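Local coordinates for glycosaminoglycan xylosylkinase (Hydra vulgaris, PDB 5XOM), which probably phosphorylates xylose in the glycosaminoglycan linkage region of proteoglycans, acting as a sugar kinase of the Fam20 family, at residues S99-G102 with P103-N107; A162-L165 with P166-K170; E252-K256 with G257-L261; C319-R322 with S323-N327. All blocks are in the same frame, centred on the assembly; numbering follows the deposited sequence.

Interaction 1 comes first along the chain and closes the short hairpin between strands 96-100 and 106-112. Interaction 2 follows at 162-170, where the chain turns out of helix 160-164 toward helix 170-173. Both lie by the same antiparallel sheet, with centres about 16 Å apart, but do not touch. Interaction 3 shapes the loop leading into helix 259-273. Interaction 4 joins strand 321-322 to helix 323-334. The four run in series; none nests in or crosses another. Interactions 3 and 4 touch, with Leu261 CB 3.3 Å from Arg322 NH2. Interactions 1 and 2 lie about 36 to 47 Å from this second pair, centre to centre.

Interaction 1. Residues S99-G102 with P103-N107; sequences SLDG and PQIQN
Ser99 and Asn107 sit opposite each other on neighbouring strands, with their polar ends meeting on one face of the sheet. The hydroxyl OG of Ser99 donates to OD1 of Asn107 at 2.8 Å. It arrives tilted 32° from the carbonyl plane of the amide. CG of Asn107 lies anti to its own carbonyl carbon (chi1 -74°), which brings OD1 across to Ser99. There OD1 also rests 3.4 Å from Ser99 CA. Replacing Asn107 with an alanine would probably leave the Ser99 hydroxyl without this acceptor and free to turn. Ile105 adds apolar contact beside this pair: its CG2 is 3.6 Å from Ser99 CB.

This is a beta hairpin of strands 96-100 and 106-112, within a five-stranded antiparallel sheet. The sheet is consistent with the N-lobe of a kinase-like fold. Leu100 and Gln106 form the hydrogen-bonded pair, with Leu100 N to Gln106 O at 2.8 Å and Gln106 N to Leu100 O at 3.0 Å. Leu100 lays CB and CG alongside Gln106 O. Gln106 leads its amide away from Leu100. NE2 of Gln106 donates in plane to the carbonyl O of Asn107, and OE1 has a weak hydrogen bond to His54 NE2.

Nearer the turn, Asp101 and Ile105 meet at a slant. OD1 of Asp101 approaches Ile105 CD1 to 4.1 Å. The same oxygen accepts the N-H of Gly102 at 2.9 Å, from above the carboxylate plane. The carbonyl O of Asp101 is hydrogen-bonded to Trp50 NE1, which joins the turn to helix 49-56.

Interaction 2. Residues A162-L165 with P166-K170; sequences AEVL and PVAAK
Pro166 is folded back against the last part of helix 160-164. Its ring carbon CG lies against the carbonyl O of Ala162, four residues earlier, at 3.3 Å. Being a proline, it has no N-H to give to the preceding turn. Leu165, directly before the proline, meets the same ring. Its CB is 3.4 Å from Pro166 CD, a closeness that the peptide link between the two neighbours imposes. CG of Leu165 stands anti to the carbonyl carbon (chi1 -75°), and the side chain leaves the turn to touch Phe176 of strand 176-178, on which Val164 also packs, along with Ile158 and Ala85.

Val164 and Ala168 make the next contact. CB of Ala168 rests 3.3 Å from the carbonyl O of Val164. The methyls Val164 CG1 and Ala168 CB are more distant, at 4.4 Å. Val167 places CG2 3.5 Å from the O of Glu163. The carboxylate of Glu163 turns elsewhere, to a salt bridge with Arg156.

Two backbone hydrogen bonds hold the turn. Val167 N donates to Val164 O at 3.1 Å, with an angle of 159° at the hydrogen. Ala168 N donates to Leu165 O, but this bond is weak at 3.4 Å. Backbone hydrogen bonds from Val167 and Ala169 to Ala85 tie the segment to strand 82-86.

Successive bonds three residues apart mark a 3-10 turn. Here it carries the chain from the end of the short helix 160-164 to Ala169, the N-cap of helix 170-173.

Interaction 3. Residues E252-K256 with G257-L261; sequences EPYTK and GPRLL
Pro253 and Tyr254 pack against Arg259 across a water-bridged turn that leads into helix 259-273. No direct hydrogen bond joins the two sides. Carbon contacts and two waters hold the turn together.

Arg259 is the central side chain. Its CG lies anti to the backbone N (chi1 -177°), and the chain then bends at chi2 and chi3. That shape brings CG within 3.6 Å of CE1 of Tyr254, at a slant to the ring. It also swings the guanidinium over to Pro253, whose CG is 3.6 Å from NH1. Pro253 CB lies over one face of the guanidinium. The Tyr254 ring and the guanidinium are nearly perpendicular, 86° apart. Pro253, which follows a cis peptide bond, also lays its CD over one face of the Tyr254 ring. The carbonyl O of Pro253 touches Arg259 CB at 3.4 Å.

The polar ends are held by residues elsewhere in the chain: Tyr254 OH and Arg259 NH1 both hydrogen-bond to Tyr281 OH. Arg259 NH2 hydrogen-bonds to Ser290 OG, and a cation-pi contact links Arg259 with Tyr283.

The waters bridge the backbone. Water 1 donates to Lys256 O at 2.6 Å and accepts from Arg259 N at 3.2 Å. Water 2 lies 3.0 Å from Lys256 O and accepts from Leu260 N. Gly257 has a positive phi of 81°, and a CB there would clash with Lys256 O.

The N-H groups of Arg259 and Leu260, at the start of the helix, are thus met by water. The guanidinium is met by the hydroxyls of Tyr281 and Ser290 and by the Tyr283 ring, which would probably stabilise its charge.

Interaction 4. Residues C319-R322 with S323-N327; sequences CRLR and SSTYN
Tyr326 meets Leu321 at a slant to its ring, with CD1 of the tyrosine 4.0 Å from Leu321 CD2. The ring itself makes a T-shaped (edge-to-face) contact with Phe379. The other flat group, the guanidinium of Arg322, bears salt bridges to Asp262, Asp265 and Asp391.

The arrangement is a strand-to-helix junction: strand 321-322 runs straight into helix 323-334, with Arg322 at the N-cap position. Leu321 has CG anti to the backbone N (chi1 178°), and its two methyls part between neighbouring helix residues. CD2 is 3.7 Å from Tyr326 CB, and CD1 is 3.9 Å from Thr325 CG2. Leu321 crosses both side chains at about a right angle. An alanine in place of Leu321 would probably open a gap between strand and helix and leave Tyr326 CB and Thr325 CG2 without this apolar contact.

Arg322 leans over the first turn. Its CG and CD both lie 3.4 Å from Ser324 OG. Thr325 OG1 hydrogen-bonds to Asp265, one of the three salt-bridge partners of Arg322. At the start of the helix, Tyr326 N donates to Arg322 O at 3.1 Å.

Interaction 1. Residues S99-G102 with P103-N107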
loop_
_atom_site.group_PDB
_atom_site.type_symbol
_atom_site.label_atom_id
_atom_site.label_comp_id
_atom_site.label_asym_id
_atom_site.label_seq_id
_atom_site.Cartn_x
_atom_site.Cartn_y
_atom_site.Cartn_z
ATOM N N SER A 99 -25.333 7.791 7.501
ATOM C CA SER A 99 -24.506 8.685 6.706
ATOM C C SER A 99 -23.388 9.215 7.595
ATOM O O SER A 99 -23.665 9.852 8.612
ATOM C CB SER A 99 -25.330 9.836 6.146
ATOM O OG SER A 99 -26.251 9.339 5.199
ATOM N N LEU A 100 -22.137 8.942 7.223
ATOM C CA LEU A 100 -21.005 9.441 7.985
ATOM C C LEU A 100 -20.444 10.716 7.366
ATOM O O LEU A 100 -20.385 10.868 6.137
ATOM C CB LEU A 100 -19.890 8.398 8.098
ATOM C CG LEU A 100 -20.352 7.021 8.571
ATOM C CD1 LEU A 100 -19.201 6.031 8.482
ATOM C CD2 LEU A 100 -20.961 7.101 9.980
ATOM N N ASP A 101 -20.013 11.626 8.237
ATOM C CA ASP A 101 -19.564 12.950 7.841
ATOM C C ASP A 101 -18.225 12.867 7.116
ATOM O O ASP A 101 -17.472 11.895 7.244
ATOM C CB ASP A 101 -19.460 13.853 9.067
ATOM C CG ASP A 101 -19.618 15.322 8.729
ATOM O OD1 ASP A 101 -19.892 15.642 7.555
ATOM O OD2 ASP A 101 -19.493 16.156 9.652
ATOM N N GLY A 102 -17.934 13.918 6.357
ATOM C CA GLY A 102 -16.686 14.054 5.640
ATOM C C GLY A 102 -16.812 15.134 4.582
ATOM O O GLY A 102 -17.876 15.744 4.424
ATOM N N PRO A 103 -15.730 15.410 3.847
ATOM C CA PRO A 103 -15.852 16.335 2.704
ATOM C C PRO A 103 -16.954 15.911 1.755
ATOM O O PRO A 103 -17.679 16.751 1.213
ATOM C CB PRO A 103 -14.468 16.266 2.045
ATOM C CG PRO A 103 -13.549 15.796 3.132
ATOM C CD PRO A 103 -14.370 14.860 3.975
ATOM N N GLN A 104 -17.083 14.608 1.541
ATOM C CA GLN A 104 -18.251 13.979 0.946
ATOM C C GLN A 104 -18.855 13.022 1.969
ATOM O O GLN A 104 -18.159 12.522 2.857
ATOM C CB GLN A 104 -17.867 13.235 -0.335
ATOM C CG GLN A 104 -16.539 12.497 -0.185
ATOM C CD GLN A 104 -16.163 11.653 -1.389
ATOM O OE1 GLN A 104 -16.975 11.423 -2.288
ATOM N NE2 GLN A 104 -14.911 11.199 -1.418
ATOM N N ILE A 105 -20.156 12.780 1.855
ATOM C CA ILE A 105 -20.844 11.884 2.779
ATOM C C ILE A 105 -20.559 10.439 2.390
ATOM O O ILE A 105 -20.549 10.092 1.204
ATOM C CB ILE A 105 -22.357 12.178 2.777
ATOM C CG1 ILE A 105 -22.626 13.595 3.295
ATOM C CG2 ILE A 105 -23.107 11.159 3.602
ATOM C CD1 ILE A 105 -22.157 13.831 4.717
ATOM N N GLN A 106 -20.317 9.586 3.387
ATOM C CA GLN A 106 -20.078 8.164 3.161
ATOM C C GLN A 106 -21.119 7.346 3.911
ATOM O O GLN A 106 -21.179 7.390 5.144
ATOM C CB GLN A 106 -18.670 7.761 3.599
ATOM C CG GLN A 106 -18.411 6.271 3.468
ATOM C CD GLN A 106 -18.467 5.800 2.024
ATOM O OE1 GLN A 106 -17.720 6.278 1.172
ATOM N NE2 GLN A 106 -19.362 4.866 1.742
ATOM N N ASN A 107 -21.917 6.581 3.173
ATOM C CA ASN A 107 -22.949 5.745 3.769
ATOM C C ASN A 107 -22.392 4.394 4.213
ATOM O O ASN A 107 -21.455 3.854 3.613
ATOM C CB ASN A 107 -24.101 5.546 2.790
ATOM C CG ASN A 107 -24.951 6.788 2.653
ATOM O OD1 ASN A 107 -24.799 7.743 3.416
ATOM N ND2 ASN A 107 -25.849 6.788 1.679
#

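Interaction 2. Residues A162-L165 with P166-K170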
loop_
_atom_site.group_PDB
_atom_site.type_symbol
_atom_site.label_atom_id
_atom_site.label_comp_id
_atom_site.label_asym_id
_atom_site.label_seq_id
_atom_site.Cartn_x
_atom_site.Cartn_y
_atom_site.Cartn_z
ATOM N N ALA A 162 -27.581 9.845 21.767
ATOM C CA ALA A 162 -26.820 11.016 21.347
ATOM C C ALA A 162 -26.515 11.048 19.853
ATOM O O ALA A 162 -26.454 12.136 19.271
ATOM C CB ALA A 162 -25.501 11.096 22.125
ATOM N N GLU A 163 -26.336 9.896 19.208
ATOM C CA GLU A 163 -25.856 9.862 17.831
ATOM C C GLU A 163 -26.917 9.539 16.792
ATOM O O GLU A 163 -26.812 10.022 15.665
ATOM C CB GLU A 163 -24.731 8.831 17.680
ATOM C CG GLU A 163 -23.533 9.035 18.578
ATOM C CD GLU A 163 -22.448 8.005 18.307
ATOM O OE1 GLU A 163 -21.692 8.177 17.326
ATOM O OE2 GLU A 163 -22.357 7.012 19.061
ATOM N N VAL A 164 -27.918 8.730 17.118
ATOM C CA VAL A 164 -28.885 8.265 16.129
ATOM C C VAL A 164 -30.198 9.035 16.212
ATOM O O VAL A 164 -30.671 9.572 15.209
ATOM C CB VAL A 164 -29.111 6.744 16.275
ATOM C CG1 VAL A 164 -30.250 6.291 15.378
ATOM C CG2 VAL A 164 -27.837 5.998 15.929
ATOM N N LEU A 165 -30.804 9.096 17.397
ATOM C CA LEU A 165 -32.111 9.740 17.520
ATOM C C LEU A 165 -32.160 11.177 17.007
ATOM O O LEU A 165 -33.136 11.513 16.315
ATOM C CB LEU A 165 -32.593 9.682 18.977
ATOM C CG LEU A 165 -33.113 8.339 19.481
ATOM C CD1 LEU A 165 -33.647 8.479 20.903
ATOM C CD2 LEU A 165 -34.192 7.803 18.550
ATOM N N PRO A 166 -31.189 12.058 17.272
ATOM C CA PRO A 166 -31.326 13.439 16.780
ATOM C C PRO A 166 -31.171 13.595 15.272
ATOM O O PRO A 166 -31.370 14.708 14.770
ATOM C CB PRO A 166 -30.218 14.205 17.528
ATOM C CG PRO A 166 -29.344 13.190 18.140
ATOM C CD PRO A 166 -30.076 11.907 18.231
ATOM N N VAL A 167 -30.855 12.538 14.521
ATOM C CA VAL A 167 -30.715 12.655 13.072
ATOM C C VAL A 167 -31.485 11.541 12.381
ATOM O O VAL A 167 -31.325 11.323 11.176
ATOM C CB VAL A 167 -29.239 12.627 12.626
ATOM C CG1 VAL A 167 -28.458 13.793 13.221
ATOM C CG2 VAL A 167 -28.591 11.289 12.979
ATOM N N ALA A 168 -32.335 10.841 13.126
ATOM C CA ALA A 168 -33.033 9.690 12.573
ATOM C C ALA A 168 -34.223 10.148 11.745
ATOM O O ALA A 168 -35.014 10.985 12.190
ATOM C CB ALA A 168 -33.509 8.762 13.691
ATOM N N ALA A 169 -34.368 9.579 10.556
ATOM C CA ALA A 169 -35.578 9.817 9.792
ATOM C C ALA A 169 -36.774 9.185 10.494
ATOM O O ALA A 169 -36.636 8.227 11.261
ATOM C CB ALA A 169 -35.451 9.257 8.377
ATOM N N LYS A 170 -37.964 9.730 10.214
ATOM C CA LYS A 170 -39.164 9.201 10.846
ATOM C C LYS A 170 -39.331 7.706 10.641
ATOM O O LYS A 170 -39.797 7.004 11.545
ATOM C CB LYS A 170 -40.432 9.851 10.318
ATOM C CG LYS A 170 -41.360 10.199 11.413
ATOM C CD LYS A 170 -42.708 10.087 10.783
ATOM C CE LYS A 170 -43.762 10.476 11.770
ATOM N NZ LYS A 170 -45.017 10.296 11.057
#

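Interaction 3. Residues E252-K256 with G257-L261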
loop_
_atom_site.group_PDB
_atom_site.type_symbol
_atom_site.label_atom_id
_atom_site.label_comp_id
_atom_site.label_asym_id
_atom_site.label_seq_id
_atom_site.Cartn_x
_atom_site.Cartn_y
_atom_site.Cartn_z
ATOM N N GLU A 252 -24.855 -19.209 -20.278
ATOM C CA GLU A 252 -24.049 -18.051 -19.884
ATOM C C GLU A 252 -24.537 -17.619 -18.515
ATOM O O GLU A 252 -25.699 -17.830 -18.189
ATOM C CB GLU A 252 -24.185 -16.877 -20.870
ATOM C CG GLU A 252 -23.164 -16.801 -22.008
ATOM C CD GLU A 252 -23.493 -15.689 -23.012
ATOM O OE1 GLU A 252 -24.676 -15.546 -23.389
ATOM O OE2 GLU A 252 -22.574 -14.920 -23.378
ATOM N N PRO A 253 -23.666 -17.014 -17.700
ATOM C CA PRO A 253 -22.265 -16.589 -17.839
ATOM C C PRO A 253 -21.264 -17.606 -17.301
ATOM O O PRO A 253 -20.151 -17.237 -16.920
ATOM C CB PRO A 253 -22.231 -15.309 -17.010
ATOM C CG PRO A 253 -23.200 -15.590 -15.902
ATOM C CD PRO A 253 -24.254 -16.522 -16.445
ATOM N N TYR A 254 -21.666 -18.867 -17.232
ATOM C CA TYR A 254 -20.802 -19.912 -16.700
ATOM C C TYR A 254 -20.016 -20.644 -17.782
ATOM O O TYR A 254 -19.238 -21.547 -17.455
ATOM C CB TYR A 254 -21.632 -20.887 -15.851
ATOM C CG TYR A 254 -22.525 -20.136 -14.885
ATOM C CD1 TYR A 254 -21.985 -19.468 -13.790
ATOM C CD2 TYR A 254 -23.897 -20.056 -15.087
ATOM C CE1 TYR A 254 -22.789 -18.757 -12.915
ATOM C CE2 TYR A 254 -24.710 -19.347 -14.219
ATOM C CZ TYR A 254 -24.148 -18.700 -13.133
ATOM O OH TYR A 254 -24.944 -17.993 -12.262
ATOM N N THR A 255 -20.184 -20.270 -19.056
ATOM C CA THR A 255 -19.479 -20.964 -20.131
ATOM C C THR A 255 -18.041 -20.479 -20.258
ATOM O O THR A 255 -17.130 -21.285 -20.477
ATOM C CB THR A 255 -20.189 -20.757 -21.468
ATOM O OG1 THR A 255 -19.929 -19.434 -21.946
ATOM C CG2 THR A 255 -21.680 -20.894 -21.297
ATOM N N LYS A 256 -17.824 -19.168 -20.161
ATOM C CA LYS A 256 -16.504 -18.575 -20.318
ATOM C C LYS A 256 -16.288 -17.544 -19.222
ATOM O O LYS A 256 -17.222 -17.128 -18.532
ATOM C CB LYS A 256 -16.314 -17.861 -21.662
ATOM C CG LYS A 256 -17.182 -16.614 -21.793
ATOM C CD LYS A 256 -16.737 -15.730 -22.951
ATOM C CE LYS A 256 -17.161 -16.281 -24.280
ATOM N NZ LYS A 256 -16.767 -15.400 -25.413
ATOM N N GLY A 257 -15.041 -17.106 -19.089
ATOM C CA GLY A 257 -14.710 -16.046 -18.170
ATOM C C GLY A 257 -14.559 -16.519 -16.738
ATOM O O GLY A 257 -14.485 -17.717 -16.450
ATOM N N PRO A 258 -14.522 -15.565 -15.808
ATOM C CA PRO A 258 -14.196 -15.871 -14.410
ATOM C C PRO A 258 -15.374 -16.232 -13.515
ATOM O O PRO A 258 -15.144 -16.490 -12.328
ATOM C CB PRO A 258 -13.554 -14.558 -13.939
ATOM C CG PRO A 258 -14.298 -13.515 -14.701
ATOM C CD PRO A 258 -14.604 -14.115 -16.054
ATOM N N ARG A 259 -16.609 -16.265 -14.022
ATOM C CA ARG A 259 -17.761 -16.334 -13.124
ATOM C C ARG A 259 -17.776 -17.627 -12.321
ATOM O O ARG A 259 -18.011 -17.607 -11.109
ATOM C CB ARG A 259 -19.071 -16.209 -13.890
ATOM C CG ARG A 259 -20.263 -16.198 -12.955
ATOM C CD ARG A 259 -20.239 -14.986 -12.015
ATOM N NE ARG A 259 -19.957 -13.741 -12.717
ATOM C CZ ARG A 259 -20.892 -13.010 -13.308
ATOM N NH1 ARG A 259 -22.169 -13.391 -13.286
ATOM N NH2 ARG A 259 -20.550 -11.882 -13.929
ATOM N N LEU A 260 -17.550 -18.768 -12.977
ATOM C CA LEU A 260 -17.702 -20.035 -12.266
ATOM C C LEU A 260 -16.563 -20.255 -11.276
ATOM O O LEU A 260 -16.790 -20.741 -10.162
ATOM C CB LEU A 260 -17.795 -21.198 -13.259
ATOM C CG LEU A 260 -17.775 -22.593 -12.632
ATOM C CD1 LEU A 260 -19.091 -22.860 -11.926
ATOM C CD2 LEU A 260 -17.549 -23.652 -13.708
ATOM N N LEU A 261 -15.341 -19.865 -11.640
ATOM C CA LEU A 261 -14.250 -19.953 -10.675
ATOM C C LEU A 261 -14.455 -18.984 -9.514
ATOM O O LEU A 261 -14.036 -19.271 -8.386
ATOM C CB LEU A 261 -12.909 -19.701 -11.360
ATOM C CG LEU A 261 -12.436 -20.802 -12.307
ATOM C CD1 LEU A 261 -11.093 -20.429 -12.920
ATOM C CD2 LEU A 261 -12.353 -22.130 -11.566
HETATM O O HOH W 1 -17.851 -15.212 -16.819
HETATM O O HOH W 2 -17.386 -18.947 -16.184
#

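Interaction 4. Residues C319-R322 with S323-N327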
loop_
_atom_site.group_PDB
_atom_site.type_symbol
_atom_site.label_atom_id
_atom_site.label_comp_id
_atom_site.label_asym_id
_atom_site.label_seq_id
_atom_site.Cartn_x
_atom_site.Cartn_y
_atom_site.Cartn_z
ATOM N N CYS A 319 -15.084 -29.659 -9.590
ATOM C CA CYS A 319 -13.665 -30.010 -9.543
ATOM C C CYS A 319 -12.843 -29.107 -10.458
ATOM O O CYS A 319 -12.098 -29.563 -11.329
ATOM C CB CYS A 319 -13.447 -31.487 -9.863
ATOM S SG CYS A 319 -13.813 -32.560 -8.447
ATOM N N ARG A 320 -13.049 -27.806 -10.300
ATOM C CA ARG A 320 -12.185 -26.795 -10.880
ATOM C C ARG A 320 -11.808 -25.823 -9.772
ATOM O O ARG A 320 -12.619 -25.532 -8.885
ATOM C CB ARG A 320 -12.878 -26.074 -12.040
ATOM C CG ARG A 320 -13.355 -27.035 -13.137
ATOM C CD ARG A 320 -14.324 -26.372 -14.104
ATOM N NE ARG A 320 -13.742 -25.206 -14.755
ATOM C CZ ARG A 320 -13.001 -25.268 -15.858
ATOM N NH1 ARG A 320 -12.766 -26.440 -16.435
ATOM N NH2 ARG A 320 -12.499 -24.157 -16.385
ATOM N N LEU A 321 -10.576 -25.335 -9.809
ATOM C CA LEU A 321 -10.098 -24.457 -8.754
ATOM C C LEU A 321 -9.079 -23.510 -9.348
ATOM O O LEU A 321 -8.140 -23.946 -10.020
ATOM C CB LEU A 321 -9.479 -25.245 -7.592
ATOM C CG LEU A 321 -8.899 -24.412 -6.437
ATOM C CD1 LEU A 321 -9.944 -23.477 -5.830
ATOM C CD2 LEU A 321 -8.304 -25.312 -5.364
ATOM N N ARG A 322 -9.280 -22.219 -9.105
ATOM C CA ARG A 322 -8.362 -21.216 -9.619
ATOM C C ARG A 322 -6.987 -21.389 -8.999
ATOM O O ARG A 322 -6.855 -21.639 -7.799
ATOM C CB ARG A 322 -8.899 -19.818 -9.341
ATOM C CG ARG A 322 -7.892 -18.707 -9.583
ATOM C CD ARG A 322 -8.560 -17.337 -9.547
ATOM N NE ARG A 322 -9.515 -17.149 -10.635
ATOM C CZ ARG A 322 -10.786 -16.827 -10.453
ATOM N NH1 ARG A 322 -11.283 -16.652 -9.229
ATOM N NH2 ARG A 322 -11.595 -16.669 -11.498
ATOM N N SER A 323 -5.956 -21.233 -9.833
ATOM C CA SER A 323 -4.594 -21.543 -9.415
ATOM C C SER A 323 -4.151 -20.676 -8.240
ATOM O O SER A 323 -3.564 -21.182 -7.278
ATOM C CB SER A 323 -3.636 -21.392 -10.597
ATOM O OG SER A 323 -2.292 -21.623 -10.206
ATOM N N SER A 324 -4.382 -19.359 -8.318
ATOM C CA SER A 324 -3.966 -18.477 -7.228
ATOM C C SER A 324 -4.651 -18.846 -5.915
ATOM O O SER A 324 -4.042 -18.759 -4.842
ATOM C CB SER A 324 -4.239 -17.010 -7.575
ATOM O OG SER A 324 -5.587 -16.798 -7.954
ATOM N N THR A 325 -5.926 -19.240 -5.977
ATOM C CA THR A 325 -6.634 -19.670 -4.774
ATOM C C THR A 325 -5.973 -20.902 -4.165
ATOM O O THR A 325 -5.744 -20.967 -2.953
ATOM C CB THR A 325 -8.101 -19.953 -5.100
ATOM O OG1 THR A 325 -8.705 -18.775 -5.650
ATOM C CG2 THR A 325 -8.863 -20.342 -3.833
ATOM N N TYR A 326 -5.658 -21.894 -5.003
ATOM C CA TYR A 326 -4.990 -23.102 -4.528
ATOM C C TYR A 326 -3.656 -22.778 -3.866
ATOM O O TYR A 326 -3.337 -23.308 -2.796
ATOM C CB TYR A 326 -4.791 -24.063 -5.696
ATOM C CG TYR A 326 -4.020 -25.322 -5.371
ATOM C CD1 TYR A 326 -4.514 -26.254 -4.467
ATOM C CD2 TYR A 326 -2.798 -25.581 -5.980
ATOM C CE1 TYR A 326 -3.807 -27.412 -4.176
ATOM C CE2 TYR A 326 -2.085 -26.732 -5.698
ATOM C CZ TYR A 326 -2.594 -27.644 -4.798
ATOM O OH TYR A 326 -1.881 -28.789 -4.515
ATOM N N ASN A 327 -2.866 -21.903 -4.489
ATOM C CA ASN A 327 -1.570 -21.542 -3.924
ATOM C C ASN A 327 -1.719 -20.893 -2.554
ATOM O O ASN A 327 -0.955 -21.200 -1.631
ATOM C CB ASN A 327 -0.823 -20.618 -4.885
ATOM C CG ASN A 327 -0.434 -21.317 -6.172
ATOM O OD1 ASN A 327 -0.223 -22.532 -6.192
ATOM N ND2 ASN A 327 -0.340 -20.553 -7.256
#